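Local coordinates for protein lipase (Pelosinus fermentans, PDB 5AH0) that is a lipase that hydrolyses the polyester poly(butylene adipate-co-terephthalate), probably along with lipid esters, and carries a bound zinc ion, at residues P5-H10 with N106-V111; W152-T157 with D256-S261. All coordinates share one frame; numbering follows the deposited sequence.

Contact 1. Residues P5-H10 with N106-V111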
# COMPACT_ATOMS: atom_id res chain seq x y z
N PRO A 5 18.09 -3.66 -5.23
CA PRO A 5 16.89 -3.96 -6.01
C PRO A 5 15.70 -3.15 -5.55
O PRO A 5 15.72 -2.54 -4.47
CB PRO A 5 16.67 -5.45 -5.74
CG PRO A 5 17.34 -5.71 -4.43
CD PRO A 5 18.52 -4.79 -4.39
N ILE A 6 14.66 -3.14 -6.38
CA ILE A 6 13.40 -2.49 -6.07
C ILE A 6 12.34 -3.52 -5.68
O ILE A 6 12.19 -4.53 -6.37
CB ILE A 6 12.89 -1.68 -7.26
CG1 ILE A 6 13.74 -0.43 -7.46
CG2 ILE A 6 11.44 -1.34 -7.07
CD1 ILE A 6 13.47 0.30 -8.77
N VAL A 7 11.64 -3.28 -4.58
CA VAL A 7 10.51 -4.13 -4.19
C VAL A 7 9.22 -3.33 -4.28
O VAL A 7 9.07 -2.30 -3.63
CB VAL A 7 10.69 -4.71 -2.76
CG1 VAL A 7 9.37 -5.23 -2.22
CG2 VAL A 7 11.72 -5.81 -2.78
N LEU A 8 8.29 -3.83 -5.09
CA LEU A 8 7.06 -3.09 -5.37
C LEU A 8 5.95 -3.52 -4.44
O LEU A 8 5.72 -4.72 -4.25
CB LEU A 8 6.65 -3.29 -6.82
CG LEU A 8 7.56 -2.66 -7.87
CD1 LEU A 8 7.24 -3.23 -9.24
CD2 LEU A 8 7.39 -1.14 -7.89
N VAL A 9 5.27 -2.55 -3.85
CA VAL A 9 4.29 -2.83 -2.80
C VAL A 9 2.95 -2.17 -3.11
O VAL A 9 2.79 -0.95 -2.96
CB VAL A 9 4.81 -2.35 -1.42
CG1 VAL A 9 3.84 -2.75 -0.30
CG2 VAL A 9 6.19 -2.92 -1.14
N HIS A 10 1.98 -2.99 -3.53
CA HIS A 10 0.63 -2.52 -3.87
C HIS A 10 -0.11 -1.92 -2.68
O HIS A 10 0.27 -2.13 -1.52
CB HIS A 10 -0.19 -3.67 -4.48
CG HIS A 10 -0.51 -4.76 -3.51
ND1 HIS A 10 -1.42 -4.61 -2.49
CD2 HIS A 10 -0.03 -6.03 -3.40
CE1 HIS A 10 -1.50 -5.73 -1.80
NE2 HIS A 10 -0.66 -6.61 -2.33
N ASN A 106 23.15 -5.62 2.09
CA ASN A 106 22.17 -5.81 1.02
C ASN A 106 20.85 -5.10 1.29
O ASN A 106 19.93 -5.71 1.82
CB ASN A 106 21.87 -7.29 0.80
CG ASN A 106 22.97 -8.00 0.05
OD1 ASN A 106 23.61 -7.42 -0.84
ND2 ASN A 106 23.20 -9.27 0.38
N LYS A 107 20.75 -3.84 0.90
CA LYS A 107 19.54 -3.07 1.15
C LYS A 107 18.59 -3.14 -0.05
O LYS A 107 18.95 -3.67 -1.10
CB LYS A 107 19.90 -1.62 1.48
CG LYS A 107 21.17 -1.49 2.29
CD LYS A 107 21.47 -0.07 2.72
CE LYS A 107 20.56 0.37 3.84
NZ LYS A 107 20.84 1.77 4.31
N ILE A 108 17.37 -2.62 0.12
CA ILE A 108 16.40 -2.52 -0.98
C ILE A 108 15.82 -1.12 -1.06
O ILE A 108 15.91 -0.35 -0.10
CB ILE A 108 15.22 -3.48 -0.82
CG1 ILE A 108 14.44 -3.15 0.45
CG2 ILE A 108 15.67 -4.93 -0.82
CD1 ILE A 108 13.28 -4.07 0.69
N HIS A 109 15.24 -0.79 -2.22
CA HIS A 109 14.37 0.38 -2.37
C HIS A 109 12.92 -0.06 -2.31
O HIS A 109 12.51 -0.94 -3.08
CB HIS A 109 14.59 1.09 -3.70
CG HIS A 109 16.00 1.50 -3.97
ND1 HIS A 109 16.61 2.54 -3.31
CD2 HIS A 109 16.91 1.03 -4.86
CE1 HIS A 109 17.84 2.68 -3.76
NE2 HIS A 109 18.05 1.78 -4.70
N LEU A 110 12.13 0.55 -1.43
CA LEU A 110 10.71 0.26 -1.42
C LEU A 110 9.95 1.29 -2.24
O LEU A 110 10.02 2.49 -1.98
CB LEU A 110 10.18 0.21 0.02
CG LEU A 110 10.65 -1.08 0.69
CD1 LEU A 110 10.57 -1.04 2.22
CD2 LEU A 110 9.87 -2.28 0.11
N VAL A 111 9.25 0.81 -3.27
CA VAL A 111 8.37 1.66 -4.07
C VAL A 111 6.95 1.19 -3.84
O VAL A 111 6.61 0.03 -4.09
CB VAL A 111 8.72 1.62 -5.58
CG1 VAL A 111 7.74 2.44 -6.37
CG2 VAL A 111 10.16 2.12 -5.82

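Contact 2. Residues W152-T157 with D256-S261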
# COMPACT_ATOMS: atom_id res chain seq x y z
N TRP A 152 17.88 -2.01 6.53
CA TRP A 152 17.83 -2.81 5.30
C TRP A 152 17.17 -2.10 4.11
O TRP A 152 17.00 -2.68 3.03
CB TRP A 152 17.08 -4.12 5.58
CG TRP A 152 17.78 -5.03 6.55
CD1 TRP A 152 18.96 -4.80 7.21
CD2 TRP A 152 17.33 -6.32 6.98
NE1 TRP A 152 19.27 -5.88 8.01
CE2 TRP A 152 18.29 -6.82 7.89
CE3 TRP A 152 16.21 -7.11 6.68
CZ2 TRP A 152 18.16 -8.07 8.49
CZ3 TRP A 152 16.09 -8.35 7.28
CH2 TRP A 152 17.06 -8.81 8.18
N VAL A 153 16.78 -0.85 4.32
CA VAL A 153 16.04 -0.11 3.31
C VAL A 153 16.77 1.18 3.02
O VAL A 153 17.16 1.90 3.94
CB VAL A 153 14.60 0.18 3.77
CG1 VAL A 153 13.88 1.10 2.77
CG2 VAL A 153 13.84 -1.12 3.96
N HIS A 154 16.99 1.48 1.74
CA HIS A 154 17.76 2.66 1.39
C HIS A 154 16.85 3.84 1.10
O HIS A 154 17.14 4.98 1.47
CB HIS A 154 18.67 2.38 0.19
CG HIS A 154 19.80 3.34 0.07
ND1 HIS A 154 19.82 4.36 -0.86
CD2 HIS A 154 20.95 3.46 0.78
CE1 HIS A 154 20.93 5.06 -0.72
NE2 HIS A 154 21.64 4.53 0.27
N SER A 155 15.74 3.57 0.42
CA SER A 155 14.79 4.63 0.10
C SER A 155 13.37 4.14 0.13
O SER A 155 13.09 2.95 -0.04
CB SER A 155 15.08 5.20 -1.29
OG SER A 155 14.96 4.18 -2.27
N ILE A 156 12.46 5.08 0.32
CA ILE A 156 11.05 4.80 0.26
C ILE A 156 10.40 5.79 -0.70
O ILE A 156 10.50 7.01 -0.53
CB ILE A 156 10.40 4.90 1.65
CG1 ILE A 156 10.78 3.69 2.50
CG2 ILE A 156 8.89 5.05 1.55
CD1 ILE A 156 9.99 3.61 3.80
N THR A 157 9.76 5.26 -1.74
CA THR A 157 9.00 6.09 -2.64
C THR A 157 7.54 5.73 -2.48
O THR A 157 7.19 4.56 -2.62
CB THR A 157 9.41 5.91 -4.09
OG1 THR A 157 10.78 6.27 -4.25
CG2 THR A 157 8.55 6.77 -5.02
N ASP A 256 18.32 7.21 8.11
CA ASP A 256 19.17 6.66 7.05
C ASP A 256 18.36 6.19 5.85
O ASP A 256 18.80 5.28 5.14
CB ASP A 256 19.98 5.49 7.59
CG ASP A 256 19.10 4.45 8.22
OD1 ASP A 256 17.99 4.82 8.65
OD2 ASP A 256 19.51 3.27 8.27
N ILE A 257 17.17 6.76 5.67
CA ILE A 257 16.32 6.41 4.53
C ILE A 257 15.95 7.64 3.69
O ILE A 257 15.43 8.63 4.22
CB ILE A 257 15.01 5.75 4.99
CG1 ILE A 257 15.29 4.52 5.86
CG2 ILE A 257 14.15 5.37 3.79
CD1 ILE A 257 14.03 3.79 6.27
N TYR A 258 16.18 7.58 2.39
CA TYR A 258 15.69 8.63 1.51
C TYR A 258 14.17 8.48 1.30
O TYR A 258 13.68 7.38 1.03
CB TYR A 258 16.43 8.59 0.17
CG TYR A 258 17.85 9.11 0.20
CD1 TYR A 258 18.12 10.48 0.12
CD2 TYR A 258 18.93 8.24 0.29
CE1 TYR A 258 19.42 10.96 0.13
CE2 TYR A 258 20.23 8.71 0.30
CZ TYR A 258 20.46 10.07 0.23
OH TYR A 258 21.76 10.54 0.24
N TYR A 259 13.42 9.57 1.43
CA TYR A 259 11.98 9.49 1.23
C TYR A 259 11.53 10.33 0.04
O TYR A 259 11.82 11.53 -0.04
CB TYR A 259 11.22 9.95 2.48
CG TYR A 259 11.31 9.01 3.66
CD1 TYR A 259 12.41 9.06 4.52
CD2 TYR A 259 10.29 8.12 3.96
CE1 TYR A 259 12.49 8.22 5.63
CE2 TYR A 259 10.37 7.28 5.07
CZ TYR A 259 11.47 7.34 5.90
OH TYR A 259 11.57 6.51 7.00
N PHE A 260 10.84 9.69 -0.90
CA PHE A 260 10.21 10.41 -2.01
C PHE A 260 8.71 10.15 -2.02
O PHE A 260 8.27 9.00 -1.99
CB PHE A 260 10.83 9.98 -3.34
CG PHE A 260 12.30 10.23 -3.43
CD1 PHE A 260 12.78 11.47 -3.83
CD2 PHE A 260 13.21 9.24 -3.12
CE1 PHE A 260 14.14 11.70 -3.93
CE2 PHE A 260 14.56 9.47 -3.20
CZ PHE A 260 15.03 10.70 -3.61
N SER A 261 7.93 11.22 -2.12
CA SER A 261 6.48 11.11 -2.18
C SER A 261 5.92 11.83 -3.40
O SER A 261 6.22 13.00 -3.65
CB SER A 261 5.85 11.69 -0.92
OG SER A 261 5.96 13.10 -0.93

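Contact 1. Residues P5-H10 with N106-V111
Val7 lays its CG1 branch alongside the end of Leu110, 3.8 Å from CD2, the two side chains pointing the same way from one face of a parallel sheet. The same CD2 methyl also meets CG2 of Val9, 3.9 Å away, so a single leucine branch bridges two valines. On the opposite face Leu8 repeats the theme: its CG stands anti to the carbonyl carbon (chi1 -69°), and CD2 comes within 3.8 Å of CB of Val111. CG2 of Val111 turns instead to CG2 of Ile6. Beta-branched valine and isoleucine suit these interior strands because they favour the extended backbone, while the longer leucines reach across with a terminal methyl.

Beneath the side chains, four backbone bonds alternate between the strands. His109 N donates to Pro5 O over 2.9 Å, and Val7 N returns one to His109 O. Val111 N then reaches Val7 O at 3.1 Å, before Val9 N closes on Val111 O. Proline, which has no N-H to give, fits at the start of the ladder, since the bond there is taken by its carbonyl oxygen. The buried imidazole of His109 is satisfied at both nitrogens, by Ser155 OG and Asn2 OD1.

Helix 370-380 packs on the face of Ile6 and Val111, helix 54-66 on that of Val7 and Val9. This is the central parallel sheet of the alpha/beta hydrolase fold, in which strand 108-113 runs toward helix 116-129, consistent with the strand-turn-helix that holds the nucleophile in this family.

Contact 2. Residues W152-T157 with D256-S261
With CG anti to the backbone N (chi1 -160°), His154 sends its ring toward Tyr258, whose own CG lies beside its N and anti to the carbonyl carbon (chi1 -75°). The side chains therefore run side by side. CE1 of the imidazole comes to the edge of the phenol ring, 3.9 Å from CE2, with the planes inclined at 45°, so the pair is neither a stack nor a T. Tyr258 is partly exposed, where a tyrosine can lend its ring to His154.

The strands run parallel, with Ser155, Ile156 and Thr157 paired with Tyr258, Tyr259 and Phe260. Tyr258 N donates to His154 O at 2.9 Å; Ile156 N reaches Tyr258 O at 2.7 Å, and Phe260 N completes the series on Ile156 O, likewise at 2.7 Å. Ile156 thus uses both N-H and carbonyl toward residues 256-261, while the backbones of Ser155 and Thr157 turn to strand 108-113.

On the face of Ile156 and Tyr259 the contact is apolar. Ile156 CD1 lies 3.9 Å from Tyr259 CE2, and CG1 is 4.0 Å from Ile257 CG2; that methyl also sits over one face of the Tyr259 ring, toward its rim. Val124 of helix 116-129 covers both isoleucines, so branched aliphatic side chains fit here. Across the sheet, Thr157 OG1 approaches Phe260 CB at 3.8 Å, small enough to sit beside the large ring, which makes a cation-pi contact with Lys379.

Partly exposed Asp256 forms a salt bridge through OD1 with Lys128, whereas the hydroxyl of buried Tyr259 is satisfied by Gln254 N. The chemistry implies that backbone hydrogen bonds fix the register, dispersion between aliphatic and aromatic groups fills the interior, and the charges lie in the loop ahead of strand 258-265 (Asp256) and beside the Phe260 ring (Lys379).

The two contacts follow one another along the chain: contact 1 closes at residue 111 before contact 2 opens at 152. Their centres lie 9 Å apart in one parallel sheet, whose consecutive strands here are 6-9, 108-113, 153-159 and 258-265. The middle pair joins them directly, Leu110 O lying 2.8 Å from Thr157 N, a probable hydrogen bond. Helix 370-380 packs against both contacts on one face, while helix 54-66 serves contact 1 and helix 116-129 contact 2 on the other. Chain pieces far apart in sequence are thereby gathered into the core of an alpha/beta hydrolase, a framework from whose strand ends relatives project their catalytic loops.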